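Local coordinates for putative xanthine dehydrogenase YAGS fad-binding subunit (Escherichia coli, PDB 5G5G), which binds a molybdenum ion and its pterin cytosine dinucleotide and, as a subunit of a periplasmic aldehyde oxidase, probably oxidises aldehydes to carboxylic acids, at residues K138-L143 against A339-P344; A178-P183 against E362-E367; R450-Q455 against R565-E570; E482-P487 against K525-I530; V698-A703 against R715-T720. All blocks are in the same frame, centred on the assembly; numbering follows the deposited sequence.

Interaction 1 (K138-L143 against A339-P344)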
# COMPACT_ATOMS: atom_id res chain seq x y z
N LYS C 138 11.27 -21.36 -21.91
CA LYS C 138 10.82 -22.07 -20.72
C LYS C 138 11.42 -21.44 -19.45
O LYS C 138 12.62 -21.15 -19.37
CB LYS C 138 11.22 -23.54 -20.82
CG LYS C 138 10.84 -24.40 -19.62
CD LYS C 138 9.33 -24.67 -19.65
CE LYS C 138 8.72 -24.97 -18.28
NZ LYS C 138 8.47 -26.42 -18.13
N GLY C 139 10.55 -21.20 -18.48
CA GLY C 139 10.98 -20.65 -17.22
C GLY C 139 10.50 -21.47 -16.03
O GLY C 139 9.70 -22.37 -16.17
N ALA C 140 11.01 -21.12 -14.86
CA ALA C 140 10.66 -21.75 -13.58
C ALA C 140 10.04 -20.71 -12.73
O ALA C 140 10.67 -19.69 -12.42
CB ALA C 140 11.89 -22.31 -12.88
N TYR C 141 8.77 -20.96 -12.38
CA TYR C 141 7.97 -20.00 -11.69
C TYR C 141 7.40 -20.44 -10.39
O TYR C 141 6.79 -19.63 -9.74
CB TYR C 141 6.85 -19.49 -12.60
CG TYR C 141 7.39 -19.00 -13.90
CD1 TYR C 141 8.18 -17.85 -13.95
CD2 TYR C 141 7.12 -19.68 -15.09
CE1 TYR C 141 8.69 -17.40 -15.16
CE2 TYR C 141 7.61 -19.24 -16.30
CZ TYR C 141 8.39 -18.10 -16.33
OH TYR C 141 8.88 -17.71 -17.55
N SER C 142 7.58 -21.71 -10.01
CA SER C 142 7.02 -22.23 -8.81
C SER C 142 8.09 -22.60 -7.79
O SER C 142 8.80 -23.57 -7.95
CB SER C 142 6.21 -23.50 -9.11
OG SER C 142 5.87 -24.14 -7.89
N LEU C 143 8.16 -21.87 -6.69
CA LEU C 143 9.11 -22.16 -5.64
C LEU C 143 8.88 -23.59 -5.14
O LEU C 143 9.83 -24.33 -4.91
CB LEU C 143 8.98 -21.22 -4.45
CG LEU C 143 9.83 -21.48 -3.20
CD1 LEU C 143 11.31 -21.42 -3.58
CD2 LEU C 143 9.51 -20.50 -2.08
N ALA C 339 16.61 -21.39 -4.84
CA ALA C 339 16.21 -21.85 -6.17
C ALA C 339 16.40 -20.74 -7.18
O ALA C 339 16.44 -19.56 -6.81
CB ALA C 339 14.75 -22.28 -6.17
N THR C 340 16.42 -21.14 -8.44
CA THR C 340 16.36 -20.19 -9.55
C THR C 340 14.92 -20.05 -10.04
O THR C 340 14.33 -21.03 -10.48
CB THR C 340 17.32 -20.62 -10.66
OG1 THR C 340 18.62 -20.57 -10.09
CG2 THR C 340 17.26 -19.64 -11.83
N LEU C 341 14.40 -18.83 -10.00
CA LEU C 341 13.06 -18.55 -10.50
C LEU C 341 13.15 -17.37 -11.44
O LEU C 341 13.84 -16.43 -11.12
CB LEU C 341 12.04 -18.24 -9.39
CG LEU C 341 11.74 -19.31 -8.30
CD1 LEU C 341 10.82 -18.75 -7.23
CD2 LEU C 341 11.14 -20.55 -8.96
N ASP C 342 12.36 -17.42 -12.52
CA ASP C 342 12.33 -16.40 -13.54
C ASP C 342 11.20 -15.41 -13.34
O ASP C 342 10.73 -14.80 -14.29
CB ASP C 342 12.22 -17.08 -14.92
CG ASP C 342 13.41 -17.96 -15.20
OD1 ASP C 342 14.49 -17.37 -15.32
OD2 ASP C 342 13.26 -19.23 -15.21
N LEU C 343 10.71 -15.30 -12.12
CA LEU C 343 9.84 -14.22 -11.72
C LEU C 343 10.66 -12.92 -11.64
O LEU C 343 11.88 -12.94 -11.77
CB LEU C 343 9.24 -14.53 -10.37
CG LEU C 343 8.22 -15.66 -10.32
CD1 LEU C 343 7.94 -16.06 -8.88
CD2 LEU C 343 6.92 -15.27 -11.01
N PRO C 344 9.99 -11.77 -11.43
CA PRO C 344 10.73 -10.54 -11.21
C PRO C 344 11.74 -10.66 -10.04
O PRO C 344 11.66 -11.64 -9.24
CB PRO C 344 9.62 -9.53 -10.93
CG PRO C 344 8.49 -10.03 -11.82
CD PRO C 344 8.53 -11.52 -11.54
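Residues 138-143 cross 339-344 with end-to-end directions 118° apart, and the backbones come closest where Ala140 CA lies 5.0 Å from Leu341 CA. The contact joins a loop to a strand end: 138-143 leads from strand 131-136 into helix 143-147, whereas the segment 339-344 runs off strand 331-340, part of a mixed five-stranded sheet. Asp342 clasps both polar backbone atoms of Ala140. Its own N donates to Ala140 O at 2.8 Å, while its carboxylate OD2 accepts from Ala140 N at 3.0 Å through the anti lone pair. An aspartate suits this two-point grip because its chain is short: with CG anti to the carbonyl carbon (chi1 -62°), the carboxylate stays close enough to its own N-H to serve the same partner. Its other oxygen, OD1, has a weak, long ion pair with Lys60. Gly139 fits beside it, since any CB would run into the hydroxyl of Tyr141, whose ring has Gly139 C over one face. Leucines fill the apolar side: Leu341 CD1 meets Leu143 CB at 4.1 Å, and Leu343 CD2 approaches Tyr141 CD1. Ser142 caps the following helix through Asp145 N. The Tyr141 ring and the Asp342 carboxylate planes stand 73° apart, and the ring edge is turned to the backbone, with Asp342 O in the ring plane 3.4 Å from Tyr141 CE1.

Interaction 2 (A178-P183 against E362-E367)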
# COMPACT_ATOMS: atom_id res chain seq x y z
N ALA C 178 7.30 -28.92 11.44
CA ALA C 178 6.24 -28.23 10.74
C ALA C 178 6.82 -27.43 9.62
O ALA C 178 7.99 -27.04 9.71
CB ALA C 178 5.44 -27.30 11.65
N THR C 179 6.01 -27.20 8.59
CA THR C 179 6.41 -26.44 7.41
C THR C 179 5.48 -25.27 7.29
O THR C 179 4.28 -25.40 7.50
CB THR C 179 6.38 -27.35 6.14
OG1 THR C 179 7.30 -28.44 6.33
CG2 THR C 179 6.72 -26.62 4.85
N TYR C 180 6.05 -24.14 6.89
CA TYR C 180 5.34 -22.86 6.78
C TYR C 180 5.72 -22.19 5.44
O TYR C 180 6.79 -22.38 4.89
CB TYR C 180 5.68 -21.89 7.93
CG TYR C 180 5.54 -22.50 9.29
CD1 TYR C 180 6.56 -23.30 9.83
CD2 TYR C 180 4.40 -22.33 10.04
CE1 TYR C 180 6.40 -23.88 11.07
CE2 TYR C 180 4.24 -22.91 11.28
CZ TYR C 180 5.25 -23.67 11.80
OH TYR C 180 5.09 -24.33 13.00
N THR C 181 4.77 -21.45 4.91
CA THR C 181 5.03 -20.64 3.71
C THR C 181 4.59 -19.20 3.90
O THR C 181 3.58 -18.92 4.57
CB THR C 181 4.40 -21.20 2.41
OG1 THR C 181 2.97 -21.19 2.51
CG2 THR C 181 4.85 -22.60 2.18
N THR C 182 5.34 -18.33 3.24
CA THR C 182 4.99 -16.91 3.05
C THR C 182 5.06 -16.59 1.56
O THR C 182 5.91 -17.12 0.86
CB THR C 182 5.90 -15.97 3.78
OG1 THR C 182 7.25 -16.06 3.27
CG2 THR C 182 5.93 -16.34 5.26
N PRO C 183 4.15 -15.75 1.09
CA PRO C 183 4.07 -15.45 -0.31
C PRO C 183 5.03 -14.33 -0.71
O PRO C 183 5.59 -13.61 0.15
CB PRO C 183 2.59 -14.96 -0.46
CG PRO C 183 2.34 -14.25 0.79
CD PRO C 183 3.11 -15.03 1.85
N GLU C 362 7.73 -18.03 15.06
CA GLU C 362 6.86 -17.64 16.18
C GLU C 362 5.52 -18.38 16.22
O GLU C 362 4.91 -18.50 17.28
CB GLU C 362 6.70 -16.11 16.21
CG GLU C 362 8.03 -15.43 16.47
CD GLU C 362 8.61 -15.79 17.84
OE1 GLU C 362 7.92 -15.54 18.86
OE2 GLU C 362 9.79 -16.31 17.92
N ILE C 363 5.12 -18.98 15.10
CA ILE C 363 4.02 -20.00 15.16
C ILE C 363 4.58 -21.29 15.73
O ILE C 363 3.94 -21.90 16.58
CB ILE C 363 3.35 -20.28 13.78
CG1 ILE C 363 2.73 -19.01 13.21
CG2 ILE C 363 2.32 -21.38 13.92
CD1 ILE C 363 2.14 -19.14 11.80
N ALA C 364 5.73 -21.76 15.24
CA ALA C 364 6.35 -23.00 15.71
C ALA C 364 6.56 -22.98 17.21
O ALA C 364 6.27 -23.96 17.91
CB ALA C 364 7.67 -23.31 14.96
N ILE C 365 7.00 -21.84 17.75
CA ILE C 365 7.20 -21.72 19.18
C ILE C 365 5.84 -21.83 19.91
O ILE C 365 5.76 -22.48 20.95
CB ILE C 365 7.91 -20.37 19.50
CG1 ILE C 365 9.40 -20.39 19.03
CG2 ILE C 365 7.86 -20.01 20.99
CD1 ILE C 365 10.31 -21.38 19.70
N ASP C 366 4.81 -21.19 19.38
CA ASP C 366 3.45 -21.32 19.93
C ASP C 366 3.03 -22.79 19.92
O ASP C 366 2.46 -23.27 20.90
CB ASP C 366 2.46 -20.46 19.17
CG ASP C 366 1.20 -20.16 19.99
OD1 ASP C 366 1.31 -19.52 21.05
OD2 ASP C 366 0.11 -20.55 19.54
N GLU C 367 3.31 -23.50 18.82
CA GLU C 367 2.99 -24.95 18.75
C GLU C 367 3.74 -25.78 19.78
O GLU C 367 3.16 -26.66 20.42
CB GLU C 367 3.21 -25.53 17.35
CG GLU C 367 2.35 -24.85 16.25
CD GLU C 367 2.35 -25.59 14.93
OE1 GLU C 367 2.06 -26.80 15.00
OE2 GLU C 367 2.64 -24.96 13.89
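The strand carrying Tyr180 and the helix carrying Glu367 run roughly antiparallel, their short axes at 149° and 9.8 Å apart at closest approach. One side chain spans most of that gap. Tyr180 starts from the strand with CG anti to the carbonyl carbon (chi1 -51°), and its ring reaches the helix hydroxyl first. There OH donates a hydrogen bond to Glu367 OE2 at 2.7 Å, met from above the carboxylate plane, the ring and carboxylate planes being 75° apart. Strand 174-182 is an outermost strand of its five-stranded sheet, and helix 354-372 packs against this sheet, helix on strand, with Ala364 also touching Leu289 of the adjacent strand 285-293. The small Ala364 lets the hydroxyl come close to the helix backbone, its CA only 3.3 Å from Tyr180 OH. Beta-branched Ile363 offers a methyl to the ring obliquely, CG2 lying 3.6 Å from Tyr180 CE2. A phenylalanine in place of Tyr180 would probably keep this apolar contact but leave Glu367 OE2 without its phenolic donor and the carboxylate less firmly oriented. That carboxylate has a second partner, this one charged: its OE1 forms a salt bridge with Arg715, whose side chain also touches Tyr180. Two residues earlier on the strand, Ala178 CB makes a looser approach to Glu367 OE2, at 4.3 Å.

Interaction 3 (R450-Q455 against R565-E570)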
# COMPACT_ATOMS: atom_id res chain seq x y z
N ARG C 450 27.69 17.91 7.83
CA ARG C 450 28.27 19.24 7.95
C ARG C 450 27.28 20.04 8.78
O ARG C 450 26.08 19.99 8.55
CB ARG C 450 28.44 19.83 6.54
CG ARG C 450 29.06 21.19 6.49
CD ARG C 450 29.62 21.52 5.09
NE ARG C 450 28.69 21.25 4.00
CZ ARG C 450 28.85 20.43 2.95
NH1 ARG C 450 29.93 19.68 2.74
NH2 ARG C 450 27.88 20.35 2.07
N VAL C 451 27.77 20.71 9.82
CA VAL C 451 26.93 21.54 10.70
C VAL C 451 27.54 22.93 10.78
O VAL C 451 28.75 23.07 10.98
CB VAL C 451 26.81 20.94 12.10
CG1 VAL C 451 25.83 21.76 12.96
CG2 VAL C 451 26.33 19.51 12.01
N HIS C 452 26.72 23.94 10.59
CA HIS C 452 27.16 25.35 10.62
C HIS C 452 26.47 26.11 11.74
O HIS C 452 25.24 25.93 11.95
CB HIS C 452 26.77 26.09 9.39
CG HIS C 452 27.07 25.39 8.11
ND1 HIS C 452 28.21 25.67 7.39
CD2 HIS C 452 26.37 24.49 7.39
CE1 HIS C 452 28.20 24.97 6.27
NE2 HIS C 452 27.09 24.26 6.24
N LEU C 453 27.24 26.91 12.46
CA LEU C 453 26.65 27.92 13.36
C LEU C 453 26.67 29.21 12.57
O LEU C 453 27.76 29.73 12.24
CB LEU C 453 27.45 28.08 14.66
CG LEU C 453 26.96 29.15 15.63
CD1 LEU C 453 25.56 28.80 16.15
CD2 LEU C 453 27.90 29.34 16.82
N GLU C 454 25.48 29.71 12.27
CA GLU C 454 25.29 30.91 11.44
C GLU C 454 25.50 32.19 12.29
O GLU C 454 25.40 32.15 13.49
CB GLU C 454 23.89 30.90 10.79
CG GLU C 454 23.50 29.62 10.03
CD GLU C 454 24.27 29.41 8.72
OE1 GLU C 454 25.03 30.31 8.30
OE2 GLU C 454 24.09 28.33 8.10
N GLN C 455 25.74 33.31 11.63
CA GLN C 455 25.97 34.59 12.36
C GLN C 455 24.75 35.08 13.17
O GLN C 455 24.91 35.75 14.19
CB GLN C 455 26.46 35.68 11.40
CG GLN C 455 27.85 35.40 10.83
CD GLN C 455 28.49 36.64 10.22
OE1 GLN C 455 28.09 37.09 9.15
NE2 GLN C 455 29.49 37.17 10.88
N ARG C 565 30.58 32.74 9.90
CA ARG C 565 29.98 31.44 10.30
C ARG C 565 31.06 30.39 10.61
O ARG C 565 32.21 30.53 10.16
CB ARG C 565 28.91 30.98 9.31
CG ARG C 565 29.30 30.34 8.00
CD ARG C 565 28.00 29.83 7.38
NE ARG C 565 28.18 29.14 6.12
CZ ARG C 565 27.27 28.36 5.53
NH1 ARG C 565 26.07 28.13 6.10
NH2 ARG C 565 27.54 27.80 4.35
N LEU C 566 30.72 29.44 11.49
CA LEU C 566 31.64 28.37 11.86
C LEU C 566 31.08 27.08 11.29
O LEU C 566 29.87 26.79 11.46
CB LEU C 566 31.80 28.30 13.37
CG LEU C 566 32.52 29.47 14.04
CD1 LEU C 566 32.37 29.41 15.56
CD2 LEU C 566 34.00 29.55 13.63
N THR C 567 31.93 26.32 10.58
CA THR C 567 31.49 25.14 9.87
C THR C 567 32.34 23.93 10.26
O THR C 567 33.57 24.02 10.24
CB THR C 567 31.60 25.34 8.34
OG1 THR C 567 30.71 26.39 7.95
CG2 THR C 567 31.24 24.07 7.57
N ALA C 568 31.69 22.83 10.61
CA ALA C 568 32.34 21.59 10.94
C ALA C 568 31.81 20.53 10.01
O ALA C 568 30.61 20.50 9.74
CB ALA C 568 32.08 21.21 12.39
N GLU C 569 32.68 19.66 9.53
CA GLU C 569 32.26 18.53 8.70
C GLU C 569 33.02 17.31 9.18
O GLU C 569 34.26 17.29 9.16
CB GLU C 569 32.57 18.79 7.24
CG GLU C 569 32.18 17.64 6.36
CD GLU C 569 32.19 18.01 4.90
OE1 GLU C 569 32.18 19.20 4.55
OE2 GLU C 569 32.22 17.09 4.11
N GLU C 570 32.28 16.34 9.66
CA GLU C 570 32.90 15.14 10.22
C GLU C 570 32.04 13.92 9.95
O GLU C 570 30.88 14.02 9.68
CB GLU C 570 33.09 15.26 11.76
CG GLU C 570 33.93 16.43 12.24
CD GLU C 570 35.41 16.32 11.95
OE1 GLU C 570 35.94 15.18 11.95
OE2 GLU C 570 36.05 17.38 11.82
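Arg565 puts CG between its backbone N and carbonyl carbon (chi1 78°) and then runs extended to NE, a course that lays its guanidinium flat on the His452 ring. The two planes are 6° apart with centres separated by 3.7 Å, and His452 ND1 sits over the middle of the guanidinium. At the ring edge the same ND1 shares a hydrogen bond with Thr567 OG1 at 2.7 Å, a short threonine hydroxyl fitting a cross-strand neighbour. The far nitrogen, NE2, bonds Glu462, so both ring nitrogens have partners, which probably fixes the ring's rotation. The guanidinium edge faces Glu454, where Arg565 NH1 and Glu454 OE2 make a salt bridge of 2.8 Å with weak hydrogen-bond geometry; that oxygen is also held by Thr460. His452 and Thr567 lie on one face of an antiparallel strand pair within a mixed five-stranded sheet, with Arg565 and Glu454 reaching in from the loop ends. Val451-Ala568 and Leu453-Leu566 are its hydrogen-bonded pairs, on the face covered by helix 511-534. In the non-hydrogen-bonded pair beyond, Arg450 bends at chi3 (48°) and NH1 reaches Glu569 OE1 at 2.9 Å. A leucine in place of Arg450 would probably leave the carboxylates of Glu569 and Glu462 without their cationic mate, since Arg450 NE pairs with Glu462. The aliphatic part of Arg450 lies alongside Thr567, CG being 3.8 Å from Thr567 CG2.

Interaction 4 (E482-P487 against K525-I530)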
# COMPACT_ATOMS: atom_id res chain seq x y z
N GLU C 482 20.39 19.75 20.71
CA GLU C 482 20.88 19.24 21.97
C GLU C 482 22.35 19.56 22.15
O GLU C 482 22.77 20.02 23.21
CB GLU C 482 20.70 17.73 22.07
CG GLU C 482 20.97 17.18 23.46
CD GLU C 482 19.78 17.35 24.41
OE1 GLU C 482 18.69 16.81 24.07
OE2 GLU C 482 19.95 17.99 25.46
N MET C 483 23.12 19.29 21.10
CA MET C 483 24.60 19.46 21.18
C MET C 483 25.04 20.92 21.32
O MET C 483 26.05 21.20 21.95
CB MET C 483 25.23 18.83 19.96
CG MET C 483 25.11 17.32 19.91
SD MET C 483 25.98 16.48 21.22
CE MET C 483 27.72 16.69 20.80
N LEU C 484 24.29 21.83 20.71
CA LEU C 484 24.67 23.23 20.62
C LEU C 484 23.95 24.11 21.62
O LEU C 484 24.32 25.27 21.76
CB LEU C 484 24.51 23.75 19.17
CG LEU C 484 25.56 23.11 18.25
CD1 LEU C 484 25.13 23.23 16.82
CD2 LEU C 484 26.91 23.76 18.42
N GLY C 485 22.97 23.56 22.34
CA GLY C 485 22.22 24.31 23.36
C GLY C 485 21.26 25.36 22.77
O GLY C 485 21.04 26.41 23.38
N VAL C 486 20.74 25.09 21.58
CA VAL C 486 19.81 26.01 20.91
C VAL C 486 18.41 25.39 20.83
O VAL C 486 18.26 24.17 21.01
CB VAL C 486 20.26 26.48 19.52
CG1 VAL C 486 21.57 27.24 19.62
CG2 VAL C 486 20.36 25.31 18.53
N PRO C 487 17.37 26.25 20.64
CA PRO C 487 16.01 25.69 20.57
C PRO C 487 15.88 24.87 19.30
O PRO C 487 16.53 25.21 18.31
CB PRO C 487 15.12 26.96 20.49
CG PRO C 487 15.95 28.08 21.02
CD PRO C 487 17.35 27.72 20.57
N LYS C 525 33.04 18.66 16.99
CA LYS C 525 34.04 19.54 16.38
C LYS C 525 33.58 21.02 16.40
O LYS C 525 34.37 21.93 16.71
CB LYS C 525 34.36 19.07 14.97
CG LYS C 525 35.37 19.91 14.20
CD LYS C 525 36.76 19.84 14.80
CE LYS C 525 37.68 20.67 13.94
NZ LYS C 525 39.10 20.39 14.30
N LEU C 526 32.32 21.25 16.11
CA LEU C 526 31.79 22.62 16.10
C LEU C 526 31.85 23.24 17.49
O LEU C 526 32.19 24.42 17.63
CB LEU C 526 30.38 22.66 15.53
CG LEU C 526 29.69 24.01 15.37
CD1 LEU C 526 30.53 24.96 14.55
CD2 LEU C 526 28.33 23.79 14.73
N ARG C 527 31.59 22.43 18.51
CA ARG C 527 31.74 22.90 19.89
C ARG C 527 33.18 23.32 20.17
O ARG C 527 33.39 24.34 20.80
CB ARG C 527 31.27 21.87 20.92
CG ARG C 527 29.75 21.74 21.02
CD ARG C 527 29.36 20.38 21.57
NE ARG C 527 29.83 20.25 22.95
CZ ARG C 527 29.09 20.23 24.06
NH1 ARG C 527 27.75 20.33 24.02
NH2 ARG C 527 29.71 20.10 25.24
N GLU C 528 34.15 22.52 19.72
CA GLU C 528 35.57 22.89 19.84
C GLU C 528 35.87 24.21 19.14
O GLU C 528 36.56 25.05 19.70
CB GLU C 528 36.48 21.78 19.31
CG GLU C 528 36.46 20.53 20.16
CD GLU C 528 37.51 19.52 19.75
OE1 GLU C 528 38.72 19.71 20.12
OE2 GLU C 528 37.13 18.56 19.06
N MET C 529 35.34 24.40 17.94
CA MET C 529 35.55 25.63 17.18
C MET C 529 34.91 26.85 17.87
O MET C 529 35.50 27.96 17.92
CB MET C 529 35.03 25.49 15.77
CG MET C 529 35.73 24.43 14.94
SD MET C 529 34.88 24.08 13.40
CE MET C 529 35.08 25.65 12.56
N ILE C 530 33.71 26.65 18.42
CA ILE C 530 33.07 27.71 19.18
C ILE C 530 33.92 28.07 20.41
O ILE C 530 34.25 29.23 20.61
CB ILE C 530 31.61 27.37 19.54
CG1 ILE C 530 30.78 27.27 18.28
CG2 ILE C 530 31.02 28.44 20.47
CD1 ILE C 530 29.50 26.45 18.48
O HOH W 1 24.70 20.84 25.22
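Leu484, Arg527 and Met483 carry most of the surface buried between the end of helix 472-484 and the flank of helix 511-534. Leu484, in the last turn of its helix, forks over two residues spaced one turn apart on the other. Its CD2 meets Ile530 CD1 at 3.7 Å, and its CD1 meets Leu526 CD2 at 3.9 Å, the Leu484 and Leu526 side chains crossing at about a right angle. A branched leucine suits the place because its two methyls together cover both neighbours, CD2 touching Leu526 as well. Arg527 works beside this apolar patch. Its chain bends at chi3 (65°), which swings the guanidinium round so that NH1 donates to Met483 O at 2.8 Å with an N-H...O angle of 154°. The acceptor lies near the guanidinium plane, and the donor comes in tilted 15° from the carbonyl plane. Carbonyls at a helix C-terminus are the negative end of the helix dipole, so a cationic donor here is likely to be favourable. A water extends the grip: it donates to Glu482 O at 2.9 Å and accepts a weak bond from Arg527 NH1. Met483 crosses the arginine chain, its flexible thioether laying CE 4.1 Å from Arg527 CD. Gly485 then leaves the helix with positive phi, a conformation readily open to a residue without a side chain. On the sheet side, Leu526 and Ile530 also rest on Leu566 of strand 566-574, while Ile530 reaches helix 557-560 and Met483 and Arg527 both touch Pro11 of an N-terminal loop.

Interaction 5 (V698-A703 against R715-T720)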
# COMPACT_ATOMS: atom_id res chain seq x y z
N VAL C 698 4.94 -9.48 14.20
CA VAL C 698 3.56 -9.03 14.22
C VAL C 698 2.62 -10.06 13.59
O VAL C 698 1.57 -10.40 14.15
CB VAL C 698 3.37 -7.67 13.47
CG1 VAL C 698 1.90 -7.33 13.28
CG2 VAL C 698 4.08 -6.53 14.25
N SER C 699 2.98 -10.53 12.41
CA SER C 699 2.08 -11.40 11.66
C SER C 699 1.86 -12.72 12.42
O SER C 699 0.76 -13.27 12.42
CB SER C 699 2.65 -11.69 10.26
OG SER C 699 2.75 -10.47 9.56
N ALA C 700 2.92 -13.24 13.04
CA ALA C 700 2.72 -14.48 13.79
C ALA C 700 1.88 -14.25 15.03
O ALA C 700 1.13 -15.14 15.44
CB ALA C 700 4.02 -15.10 14.20
N ALA C 701 2.02 -13.11 15.69
CA ALA C 701 1.13 -12.83 16.83
C ALA C 701 -0.33 -12.85 16.37
O ALA C 701 -1.15 -13.45 17.03
CB ALA C 701 1.45 -11.52 17.50
N ILE C 702 -0.63 -12.30 15.18
CA ILE C 702 -1.98 -12.41 14.64
C ILE C 702 -2.39 -13.87 14.33
O ILE C 702 -3.50 -14.31 14.65
CB ILE C 702 -2.10 -11.51 13.39
CG1 ILE C 702 -1.87 -10.05 13.84
CG2 ILE C 702 -3.45 -11.70 12.67
CD1 ILE C 702 -1.67 -9.13 12.64
N ALA C 703 -1.53 -14.61 13.65
CA ALA C 703 -1.79 -16.03 13.39
C ALA C 703 -2.07 -16.83 14.67
O ALA C 703 -3.03 -17.60 14.71
CB ALA C 703 -0.62 -16.66 12.64
N ARG C 715 -0.65 -22.46 8.34
CA ARG C 715 0.80 -22.27 8.23
C ARG C 715 1.25 -21.69 6.89
O ARG C 715 2.43 -21.51 6.67
CB ARG C 715 1.49 -23.61 8.52
CG ARG C 715 1.10 -24.24 9.84
CD ARG C 715 1.96 -25.44 10.15
NE ARG C 715 1.58 -26.00 11.42
CZ ARG C 715 0.55 -26.82 11.61
NH1 ARG C 715 -0.17 -27.27 10.58
NH2 ARG C 715 0.29 -27.26 12.83
N ASP C 716 0.30 -21.44 6.00
CA ASP C 716 0.53 -20.80 4.71
C ASP C 716 -0.17 -19.42 4.74
O ASP C 716 -1.39 -19.31 4.76
CB ASP C 716 0.08 -21.65 3.51
CG ASP C 716 -1.40 -21.97 3.53
OD1 ASP C 716 -1.85 -22.55 4.54
OD2 ASP C 716 -2.11 -21.65 2.53
N TYR C 717 0.64 -18.38 4.83
CA TYR C 717 0.10 -17.02 4.90
C TYR C 717 -0.31 -16.54 3.49
O TYR C 717 0.22 -17.05 2.50
CB TYR C 717 1.16 -16.10 5.40
CG TYR C 717 1.51 -16.18 6.86
CD1 TYR C 717 2.54 -17.04 7.32
CD2 TYR C 717 0.90 -15.35 7.75
CE1 TYR C 717 2.91 -17.05 8.68
CE2 TYR C 717 1.29 -15.31 9.08
CZ TYR C 717 2.29 -16.16 9.54
OH TYR C 717 2.64 -16.05 10.86
N PRO C 718 -1.23 -15.56 3.37
CA PRO C 718 -1.97 -14.95 4.47
C PRO C 718 -3.12 -15.83 4.94
O PRO C 718 -3.58 -16.74 4.21
CB PRO C 718 -2.51 -13.64 3.82
CG PRO C 718 -2.67 -14.01 2.37
CD PRO C 718 -1.61 -15.00 2.04
N ILE C 719 -3.60 -15.53 6.14
CA ILE C 719 -4.64 -16.31 6.77
C ILE C 719 -6.00 -15.70 6.44
O ILE C 719 -6.56 -14.89 7.18
CB ILE C 719 -4.38 -16.43 8.27
CG1 ILE C 719 -2.99 -17.04 8.54
CG2 ILE C 719 -5.42 -17.36 8.90
CD1 ILE C 719 -2.55 -17.00 9.99
N THR C 720 -6.52 -16.16 5.31
CA THR C 720 -7.77 -15.72 4.78
C THR C 720 -8.86 -16.69 5.11
O THR C 720 -8.64 -17.85 5.55
CB THR C 720 -7.62 -15.48 3.26
OG1 THR C 720 -7.14 -16.68 2.63
CG2 THR C 720 -6.73 -14.33 3.02
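Ile719 presses CD1 to within 3.3 Å of Ala703 CB, a carbon pair tighter than ordinary van der Waals contact. Alanine is small enough to accept this methyl at the helix surface. With CG1 anti to the carbonyl carbon (chi1 -56°), the isoleucine extends to CD1, which also reaches the Ala703 backbone at CA. Next to it Tyr717 sets its hydroxyl end against the helix, where OH comes 3.3 Å from Ala700 CA. No hydrogen bond joins the two segments; the buried phenol is satisfied by Met359 O of helix 354-372. Ser699 O lies in the ring plane at the edge, 3.9 Å from Tyr717 CE2, and this carbonyl is already used inside the helix by Ala703 N. The side chain of Ser699 brings its CB to the ring, 4.0 Å from Tyr717 CE2, while OG bonds Gly633 O. The short side chains of Ser699, Ala700 and Ala703 thus let the tyrosine and isoleucine approach closely. The loop that presents them has a cis peptide between Tyr717 and Pro718, an aromatic-proline pair of the kind often found cis, and an inverse gamma turn centred on Ile719.

How the interactions relate
The contacts form two groups on opposite sides of the chain's centre. Interactions 1, 2 and 5 make one: interactions 2 and 5 have centres 9 Å apart and touch, sharing helix 354-372 and strand 174-182 as neighbours, while interaction 1 lies about 24 Å from interaction 2, centre to centre, and reaches the same sheet through strand 331-340. Along the chain the segments of 1 and 2 alternate, and interaction 5 brings the C-terminal region back to them. Interactions 3 and 4 make the other group, their centres about 49 to 55 Å from those of the first, within one molybdopterin cofactor-binding domain; helix 511-534 of interaction 4 covers the strand pair of interaction 3, whose segments flank it in sequence. Each group thus joins parts of the chain that are distant in sequence.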